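Local atomic coordinates of mitochondrial association factor 1 (Toxoplasma gondii, PDB entry 6BXS), a protein that is encoded at a parasite locus required for manipulating host mitochondria and carries a macro-type domain, a fold that in relatives often binds ADP-ribose. Residues 47-53 against 168-174; 36-40 against 158-164; 30-34 against 257-261. All coordinates share one frame. Numbering follows the deposited sequence.

Interaction 1 of 3, residues 47-53 against 168-174; sequences TVDAGTY and LYTVAPF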
loop_
_atom_site.group_PDB
_atom_site.type_symbol
_atom_site.label_atom_id
_atom_site.label_comp_id
_atom_site.label_asym_id
_atom_site.label_seq_id
_atom_site.Cartn_x
_atom_site.Cartn_y
_atom_site.Cartn_z
ATOM N N THR A 47 -1.842 6.564 0.011
ATOM C CA THR A 47 -1.884 5.606 -1.085
ATOM C C THR A 47 -0.782 4.560 -0.928
ATOM O O THR A 47 0.354 4.882 -0.576
ATOM C CB THR A 47 -1.750 6.314 -2.442
ATOM O OG1 THR A 47 -2.782 7.304 -2.558
ATOM C CG2 THR A 47 -1.877 5.319 -3.584
ATOM N N VAL A 48 -1.136 3.306 -1.196
ATOM C CA VAL A 48 -0.232 2.179 -0.993
ATOM C C VAL A 48 0.494 1.813 -2.281
ATOM O O VAL A 48 -0.116 1.356 -3.246
ATOM C CB VAL A 48 -0.993 0.943 -0.471
ATOM C CG1 VAL A 48 -0.084 -0.287 -0.434
ATOM C CG2 VAL A 48 -1.570 1.223 0.914
ATOM N N ASP A 49 1.808 2.005 -2.280
ATOM C CA ASP A 49 2.637 1.667 -3.428
ATOM C C ASP A 49 2.771 0.157 -3.580
ATOM O O ASP A 49 3.148 -0.535 -2.634
ATOM C CB ASP A 49 4.022 2.298 -3.277
ATOM C CG ASP A 49 4.843 2.234 -4.554
ATOM O OD1 ASP A 49 4.419 1.562 -5.520
ATOM O OD2 ASP A 49 5.927 2.854 -4.586
ATOM N N ALA A 50 2.466 -0.355 -4.768
ATOM C CA ALA A 50 2.742 -1.753 -5.077
ATOM C C ALA A 50 4.247 -1.923 -5.249
ATOM O O ALA A 50 4.780 -1.775 -6.349
ATOM C CB ALA A 50 1.998 -2.192 -6.326
ATOM N N GLY A 51 4.922 -2.237 -4.148
ATOM C CA GLY A 51 6.371 -2.203 -4.088
ATOM C C GLY A 51 7.071 -3.362 -4.765
ATOM O O GLY A 51 6.453 -4.362 -5.126
ATOM N N THR A 52 8.382 -3.215 -4.922
ATOM C CA THR A 52 9.223 -4.240 -5.524
ATOM C C THR A 52 9.925 -5.044 -4.435
ATOM O O THR A 52 10.066 -4.584 -3.304
ATOM C CB THR A 52 10.280 -3.621 -6.453
ATOM O OG1 THR A 52 11.102 -2.729 -5.695
ATOM C CG2 THR A 52 9.620 -2.852 -7.592
ATOM N N TYR A 53 10.374 -6.241 -4.787
ATOM C CA TYR A 53 11.068 -7.110 -3.845
ATOM C C TYR A 53 12.413 -6.520 -3.420
ATOM O O TYR A 53 12.956 -6.887 -2.379
ATOM C CB TYR A 53 11.256 -8.496 -4.465
ATOM C CG TYR A 53 9.946 -9.122 -4.894
ATOM C CD1 TYR A 53 8.967 -9.425 -3.957
ATOM C CD2 TYR A 53 9.681 -9.399 -6.231
ATOM C CE1 TYR A 53 7.763 -9.987 -4.333
ATOM C CE2 TYR A 53 8.475 -9.965 -6.618
ATOM C CZ TYR A 53 7.520 -10.254 -5.663
ATOM O OH TYR A 53 6.319 -10.815 -6.035
ATOM N N LEU A 168 2.219 4.774 1.679
ATOM C CA LEU A 168 2.642 3.457 2.120
ATOM C C LEU A 168 3.306 2.722 0.963
ATOM O O LEU A 168 3.129 3.077 -0.202
ATOM C CB LEU A 168 1.461 2.651 2.664
ATOM C CG LEU A 168 0.980 3.018 4.072
ATOM C CD1 LEU A 168 -0.379 3.684 4.005
ATOM C CD2 LEU A 168 0.934 1.795 4.976
ATOM N N TYR A 169 4.072 1.697 1.314
ATOM C CA TYR A 169 4.821 0.892 0.358
ATOM C C TYR A 169 4.767 -0.539 0.870
ATOM O O TYR A 169 5.104 -0.799 2.026
ATOM C CB TYR A 169 6.264 1.401 0.233
ATOM C CG TYR A 169 7.146 0.685 -0.778
ATOM C CD1 TYR A 169 7.610 -0.606 -0.544
ATOM C CD2 TYR A 169 7.553 1.320 -1.947
ATOM C CE1 TYR A 169 8.431 -1.249 -1.455
ATOM C CE2 TYR A 169 8.375 0.683 -2.865
ATOM C CZ TYR A 169 8.811 -0.601 -2.613
ATOM O OH TYR A 169 9.628 -1.241 -3.519
ATOM N N THR A 170 4.311 -1.458 0.025
ATOM C CA THR A 170 4.155 -2.850 0.433
ATOM C C THR A 170 4.565 -3.799 -0.688
ATOM O O THR A 170 4.517 -3.447 -1.869
ATOM C CB THR A 170 2.696 -3.155 0.870
ATOM O OG1 THR A 170 2.663 -4.387 1.598
ATOM C CG2 THR A 170 1.752 -3.239 -0.330
ATOM N N VAL A 171 4.967 -5.005 -0.298
ATOM C CA VAL A 171 5.478 -6.003 -1.232
ATOM C C VAL A 171 4.545 -7.206 -1.286
ATOM O O VAL A 171 4.408 -7.943 -0.310
ATOM C CB VAL A 171 6.892 -6.469 -0.834
ATOM C CG1 VAL A 171 7.413 -7.525 -1.803
ATOM C CG2 VAL A 171 7.847 -5.286 -0.780
ATOM N N ALA A 172 3.919 -7.401 -2.441
ATOM C CA ALA A 172 2.934 -8.458 -2.625
ATOM C C ALA A 172 3.597 -9.762 -3.059
ATOM O O ALA A 172 4.662 -9.741 -3.676
ATOM C CB ALA A 172 1.897 -8.029 -3.648
ATOM N N PRO A 173 2.965 -10.905 -2.748
ATOM C CA PRO A 173 3.515 -12.202 -3.153
ATOM C C PRO A 173 3.427 -12.427 -4.659
ATOM O O PRO A 173 2.458 -12.000 -5.286
ATOM C CB PRO A 173 2.639 -13.205 -2.400
ATOM C CG PRO A 173 1.353 -12.499 -2.193
ATOM C CD PRO A 173 1.703 -11.053 -2.000
ATOM N N PHE A 174 4.431 -13.086 -5.226
ATOM C CA PHE A 174 4.438 -13.383 -6.653
ATOM C C PHE A 174 3.389 -14.447 -6.951
ATOM O O PHE A 174 3.189 -15.370 -6.162
ATOM C CB PHE A 174 5.826 -13.846 -7.106
ATOM C CG PHE A 174 5.969 -13.956 -8.595
ATOM C CD1 PHE A 174 5.946 -12.824 -9.393
ATOM C CD2 PHE A 174 6.133 -15.192 -9.196
ATOM C CE1 PHE A 174 6.079 -12.925 -10.767
ATOM C CE2 PHE A 174 6.266 -15.299 -10.568
ATOM C CZ PHE A 174 6.240 -14.164 -11.353
#
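Four backbone hydrogen bonds zip these two strands together in parallel: Leu168 N to Thr47 O (2.9 Å), Asp49 N to Leu168 O (2.7 Å), Thr170 N to Asp49 O (3.0 Å) and Gly51 N to Thr170 O (2.6 Å). The intervening residues bond outward, Val48 to Arg215 and Tyr169 to Phe148, so both strands are flanked on both edges. Side chains extend the join. Tyr169 OH, from within its strand, accepts from Thr52 N at 2.7 Å and Thr52 OG1 at 3.0 Å, and also bonds to Phe56 O; its ring face carries Gly51 CA, 3.6 Å from the centroid, where a CB would clash. Tyr53 OH donates to Ala172 O (3.1 Å) while its CD1 packs on Val171 CG1 (3.3 Å). Val48 and Thr170 face helix 179-202, whereas Thr47, whose OG1 bonds Leu36 O, and Asp49 meet helix 61-76. This is the middle of an alpha/beta/alpha sandwich, with strands running out into loops at their C-terminal ends, where macro domains typically form the ADP-ribose cleft.

Interaction 2 of 3, residues 36-40 against 158-164; sequences LYDPS and PHGNEMN. With SO4 (sulfate ion), chain E.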
loop_
_atom_site.group_PDB
_atom_site.type_symbol
_atom_site.label_atom_id
_atom_site.label_comp_id
_atom_site.label_asym_id
_atom_site.label_seq_id
_atom_site.Cartn_x
_atom_site.Cartn_y
_atom_site.Cartn_z
ATOM N N LEU A 36 -2.945 8.835 -7.913
ATOM C CA LEU A 36 -2.384 8.492 -6.612
ATOM C C LEU A 36 -2.971 9.382 -5.524
ATOM O O LEU A 36 -3.354 8.903 -4.457
ATOM C CB LEU A 36 -0.859 8.624 -6.633
ATOM C CG LEU A 36 -0.071 7.493 -7.304
ATOM C CD1 LEU A 36 -0.599 7.168 -8.689
ATOM C CD2 LEU A 36 1.399 7.873 -7.378
ATOM N N TYR A 37 -3.046 10.678 -5.810
ATOM C CA TYR A 37 -3.563 11.652 -4.853
ATOM C C TYR A 37 -4.407 12.704 -5.559
ATOM O O TYR A 37 -4.118 13.089 -6.692
ATOM C CB TYR A 37 -2.417 12.325 -4.097
ATOM C CG TYR A 37 -1.642 11.388 -3.201
ATOM C CD1 TYR A 37 -0.567 10.657 -3.691
ATOM C CD2 TYR A 37 -1.983 11.234 -1.864
ATOM C CE1 TYR A 37 0.144 9.798 -2.875
ATOM C CE2 TYR A 37 -1.279 10.378 -1.041
ATOM C CZ TYR A 37 -0.215 9.662 -1.550
ATOM O OH TYR A 37 0.490 8.807 -0.735
ATOM N N ASP A 38 -5.450 13.166 -4.882
ATOM C CA ASP A 38 -6.333 14.179 -5.439
ATOM C C ASP A 38 -5.792 15.570 -5.109
ATOM O O ASP A 38 -5.212 15.767 -4.043
ATOM C CB ASP A 38 -7.754 14.008 -4.899
ATOM C CG ASP A 38 -8.313 12.619 -5.156
ATOM O OD1 ASP A 38 -7.971 12.018 -6.197
ATOM O OD2 ASP A 38 -9.091 12.125 -4.314
ATOM N N PRO A 39 -5.971 16.537 -6.024
ATOM C CA PRO A 39 -5.453 17.891 -5.789
ATOM C C PRO A 39 -6.195 18.643 -4.684
ATOM O O PRO A 39 -5.629 19.563 -4.090
ATOM C CB PRO A 39 -5.653 18.582 -7.142
ATOM C CG PRO A 39 -6.756 17.834 -7.797
ATOM C CD PRO A 39 -6.612 16.413 -7.346
ATOM N N SER A 40 -7.438 18.253 -4.417
ATOM C CA SER A 40 -8.253 18.905 -3.398
ATOM C C SER A 40 -8.983 17.871 -2.546
ATOM O O SER A 40 -10.195 17.701 -2.669
ATOM C CB SER A 40 -9.260 19.860 -4.044
ATOM O OG SER A 40 -8.595 20.907 -4.729
ATOM N N PRO A 158 2.519 15.510 -2.993
ATOM C CA PRO A 158 1.694 15.606 -4.206
ATOM C C PRO A 158 0.687 16.758 -4.201
ATOM O O PRO A 158 -0.071 16.919 -3.244
ATOM C CB PRO A 158 0.962 14.260 -4.231
ATOM C CG PRO A 158 1.889 13.329 -3.563
ATOM C CD PRO A 158 2.575 14.125 -2.489
ATOM N N HIS A 159 0.702 17.549 -5.271
ATOM C CA HIS A 159 -0.219 18.671 -5.443
ATOM C C HIS A 159 -0.041 19.737 -4.365
ATOM O O HIS A 159 -0.903 20.597 -4.191
ATOM C CB HIS A 159 -1.667 18.171 -5.452
ATOM C CG HIS A 159 -1.884 16.982 -6.336
ATOM N ND1 HIS A 159 -1.651 17.015 -7.692
ATOM C CD2 HIS A 159 -2.305 15.726 -6.055
ATOM C CE1 HIS A 159 -1.921 15.830 -8.213
ATOM N NE2 HIS A 159 -2.319 15.031 -7.241
ATOM N N GLY A 160 1.080 19.681 -3.649
ATOM C CA GLY A 160 1.390 20.664 -2.625
ATOM C C GLY A 160 0.332 20.782 -1.542
ATOM O O GLY A 160 0.230 21.815 -0.879
ATOM N N ASN A 161 -0.458 19.725 -1.365
ATOM C CA ASN A 161 -1.508 19.710 -0.352
ATOM C C ASN A 161 -1.070 18.944 0.891
ATOM O O ASN A 161 -0.708 17.771 0.807
ATOM C CB ASN A 161 -2.789 19.092 -0.915
ATOM C CG ASN A 161 -4.007 19.407 -0.067
ATOM O OD1 ASN A 161 -4.136 18.925 1.059
ATOM N ND2 ASN A 161 -4.909 20.218 -0.605
ATOM N N GLU A 162 -1.122 19.617 2.037
ATOM C CA GLU A 162 -0.718 19.047 3.323
ATOM C C GLU A 162 -1.329 17.670 3.589
ATOM O O GLU A 162 -0.727 16.838 4.268
ATOM C CB GLU A 162 -1.110 20.002 4.457
ATOM C CG GLU A 162 -0.542 19.645 5.824
ATOM C CD GLU A 162 -1.485 20.003 6.959
ATOM O OE1 GLU A 162 -2.525 19.321 7.112
ATOM O OE2 GLU A 162 -1.192 20.969 7.696
ATOM N N MET A 163 -2.523 17.432 3.053
ATOM C CA MET A 163 -3.251 16.196 3.331
ATOM C C MET A 163 -2.743 14.995 2.530
ATOM O O MET A 163 -3.172 13.866 2.772
ATOM C CB MET A 163 -4.741 16.388 3.045
ATOM C CG MET A 163 -5.440 17.354 3.986
ATOM S SD MET A 163 -7.215 17.416 3.681
ATOM C CE MET A 163 -7.749 18.485 5.016
ATOM N N ASN A 164 -1.834 15.237 1.587
ATOM C CA ASN A 164 -1.331 14.179 0.710
ATOM C C ASN A 164 0.085 13.718 1.063
ATOM O O ASN A 164 0.756 13.093 0.244
ATOM C CB ASN A 164 -1.358 14.653 -0.749
ATOM C CG ASN A 164 -2.766 14.870 -1.267
ATOM O OD1 ASN A 164 -3.722 14.281 -0.767
ATOM N ND2 ASN A 164 -2.897 15.717 -2.283
HETATM S S SO4 E . -1.113 11.783 -9.458
HETATM O O1 SO4 E . 0.294 12.175 -9.450
HETATM O O2 SO4 E . -1.221 10.379 -9.842
HETATM O O3 SO4 E . -1.850 12.605 -10.415
HETATM O O4 SO4 E . -1.677 11.972 -8.124
#
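Tyr37 takes the m rotamer, which lays its ring against the other loop: CD1 sits 3.6 Å from Pro158 CG, while Asn164 O lies over a ring face, 3.6 Å from CE2. The hydroxyl continues past the loop to Val166 O. His159, also m, packs its imidazole against residues 37-39, so that Pro39 N stands over the ring face and NE2 donates in the ring plane to Tyr37 O at 2.7 Å. His159 NE2 also donates to sulfate O4 at 3.2 Å; the ion, probably from the crystallisation liquor, is held too by Leu36 N, Tyr37 N, Arg29 and Thr69. His159 and Gly160 both have positive phi, the centre of a type I' turn that Asn161 N closes weakly onto Pro158 O. Together these loops lead into neighbouring strands 45-50 and 166-170 of the macro-domain sheet. Asn161, in t, turns OD1 onto Met163 N (3.0 Å), an Asx turn. Asn164 is m, and its ND2 bridges the two loops, giving to Asp38 O at 2.9 Å and Pro158 O at 3.2 Å. Asp38 points its own CB away from this contact, and its carboxylate pairs with Arg215.

Interaction 3 of 3, residues 30-34 against 257-261; sequences QDGFT and MYEPS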
loop_
_atom_site.group_PDB
_atom_site.type_symbol
_atom_site.label_atom_id
_atom_site.label_comp_id
_atom_site.label_asym_id
_atom_site.label_seq_id
_atom_site.Cartn_x
_atom_site.Cartn_y
_atom_site.Cartn_z
ATOM N N GLN A 30 -4.726 5.949 -19.292
ATOM C CA GLN A 30 -4.599 4.613 -19.872
ATOM C C GLN A 30 -4.988 3.541 -18.859
ATOM O O GLN A 30 -4.566 3.590 -17.705
ATOM C CB GLN A 30 -3.167 4.367 -20.360
ATOM C CG GLN A 30 -3.082 3.768 -21.760
ATOM C CD GLN A 30 -3.476 4.756 -22.844
ATOM O OE1 GLN A 30 -3.517 5.965 -22.615
ATOM N NE2 GLN A 30 -3.769 4.243 -24.034
ATOM N N ASP A 31 -5.789 2.577 -19.305
ATOM C CA ASP A 31 -6.291 1.505 -18.445
ATOM C C ASP A 31 -7.071 2.050 -17.248
ATOM O O ASP A 31 -7.239 1.360 -16.243
ATOM C CB ASP A 31 -5.137 0.620 -17.964
ATOM C CG ASP A 31 -4.424 -0.075 -19.106
ATOM O OD1 ASP A 31 -4.357 0.509 -20.208
ATOM O OD2 ASP A 31 -3.937 -1.208 -18.904
ATOM N N GLY A 32 -7.553 3.284 -17.369
ATOM C CA GLY A 32 -8.386 3.894 -16.347
ATOM C C GLY A 32 -7.686 4.052 -15.011
ATOM O O GLY A 32 -8.328 4.011 -13.960
ATOM N N PHE A 33 -6.369 4.241 -15.056
ATOM C CA PHE A 33 -5.549 4.333 -13.849
ATOM C C PHE A 33 -6.015 5.451 -12.913
ATOM O O PHE A 33 -6.159 6.602 -13.322
ATOM C CB PHE A 33 -4.079 4.551 -14.229
ATOM C CG PHE A 33 -3.142 4.584 -13.052
ATOM C CD1 PHE A 33 -2.641 3.409 -12.514
ATOM C CD2 PHE A 33 -2.757 5.790 -12.489
ATOM C CE1 PHE A 33 -1.779 3.437 -11.433
ATOM C CE2 PHE A 33 -1.894 5.823 -11.410
ATOM C CZ PHE A 33 -1.406 4.646 -10.880
ATOM N N THR A 34 -6.245 5.095 -11.654
ATOM C CA THR A 34 -6.680 6.056 -10.644
ATOM C C THR A 34 -5.525 6.957 -10.208
ATOM O O THR A 34 -4.409 6.474 -10.013
ATOM C CB THR A 34 -7.253 5.330 -9.412
ATOM O OG1 THR A 34 -8.247 4.390 -9.838
ATOM C CG2 THR A 34 -7.865 6.321 -8.423
ATOM N N MET A 257 -8.196 1.347 -6.110
ATOM C CA MET A 257 -7.925 1.954 -7.404
ATOM C C MET A 257 -8.474 1.072 -8.517
ATOM O O MET A 257 -8.849 -0.076 -8.277
ATOM C CB MET A 257 -6.424 2.173 -7.585
ATOM C CG MET A 257 -5.799 3.023 -6.489
ATOM S SD MET A 257 -4.000 2.999 -6.510
ATOM C CE MET A 257 -3.670 3.762 -8.098
ATOM N N TYR A 258 -8.507 1.605 -9.733
ATOM C CA TYR A 258 -9.156 0.919 -10.841
ATOM C C TYR A 258 -8.184 0.138 -11.714
ATOM O O TYR A 258 -7.082 0.598 -12.007
ATOM C CB TYR A 258 -9.909 1.920 -11.715
ATOM C CG TYR A 258 -10.633 1.273 -12.875
ATOM C CD1 TYR A 258 -11.891 0.709 -12.705
ATOM C CD2 TYR A 258 -10.056 1.217 -14.137
ATOM C CE1 TYR A 258 -12.556 0.113 -13.762
ATOM C CE2 TYR A 258 -10.712 0.622 -15.199
ATOM C CZ TYR A 258 -11.962 0.073 -15.006
ATOM O OH TYR A 258 -12.621 -0.519 -16.060
ATOM N N GLU A 259 -8.611 -1.056 -12.113
ATOM C CA GLU A 259 -7.984 -1.782 -13.207
ATOM C C GLU A 259 -9.102 -2.415 -14.041
ATOM O O GLU A 259 -10.141 -2.794 -13.493
ATOM C CB GLU A 259 -6.988 -2.826 -12.688
ATOM C CG GLU A 259 -7.497 -3.725 -11.565
ATOM C CD GLU A 259 -8.279 -4.928 -12.058
ATOM O OE1 GLU A 259 -8.074 -5.356 -13.214
ATOM O OE2 GLU A 259 -9.097 -5.452 -11.276
ATOM N N PRO A 260 -8.901 -2.510 -15.369
ATOM C CA PRO A 260 -9.979 -2.838 -16.317
ATOM C C PRO A 260 -10.869 -4.040 -15.968
ATOM O O PRO A 260 -12.038 -4.027 -16.354
ATOM C CB PRO A 260 -9.211 -3.115 -17.612
ATOM C CG PRO A 260 -8.023 -2.242 -17.520
ATOM C CD PRO A 260 -7.630 -2.241 -16.071
ATOM N N SER A 261 -10.350 -5.044 -15.265
ATOM C CA SER A 261 -11.135 -6.247 -14.973
ATOM C C SER A 261 -11.980 -6.120 -13.702
ATOM O O SER A 261 -12.743 -7.030 -13.370
ATOM C CB SER A 261 -10.217 -7.468 -14.850
ATOM O OG SER A 261 -9.462 -7.426 -13.653
#
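Tyr258 lays its ring along the backbone of Asp31 and Gly32, with CD2 3.3 Å from Gly32 O and 3.5 Å from Asp31 O, the latter near the ring plane. The fit depends on Gly32 having no side chain, because a CB there would fall on the ring. Asp31 and Gly32 both have positive phi and form the corner of a type I' turn, closed by Phe33 N to Gln30 O at 3.3 Å. The turn presents Asp31 O to the second loop, where it also meets Pro260 CD at 3.6 Å. Further along, Thr34 uses its m rotamer to bring OG1 within 2.8 Å of Tyr258 N, which donates to it. Met257 brings its CE to 3.4 Å from Thr34 O and 3.7 Å from Phe33 CZ. Phe33 and Met257 also touch helix 61-76, through Glu65 and Met62, so this end of the contact is covered by that helix. At the other end, Glu259 turns away, and its OE1 accepts from Ser261 N (3.1 Å) and Ser261 OG (2.5 Å) while OE2 takes Thr263 N at the start of helix 263-276. The two loops run nearly antiparallel, their touching parts 166° apart, yet no backbone-to-backbone hydrogen bond joins them. One side-chain hydrogen bond fixes Thr34 against Tyr258; the rest is close carbonyl-to-carbon contacts and one apolar pair, Phe33 with Met257, without a salt bridge, so the match relies on close complementarity more than on charge.

Along the chain come 30-34, 36-40, 47-53, 158-164, 168-174 and 257-261, so interaction 3 spans the other two, while interactions 1 and 2 interleave. Interaction 1 lies near the centre of the molecule, in the sheet; the loop contacts sit about 16 to 17 Å from that centre. The three contact centres are about 17 to 21 Å apart. All three touch helix 61-76. Thr47 links them: its OG1 lies 2.5 Å from Leu36 O, probably a hydrogen bond to interaction 2, and its CG2 packs 4.3 Å from Met257 SD of interaction 3. Interactions 2 and 3 pin the loop between strands 19-24 and 45-50 to loops remote in sequence, after strands 147-152 and 253-256.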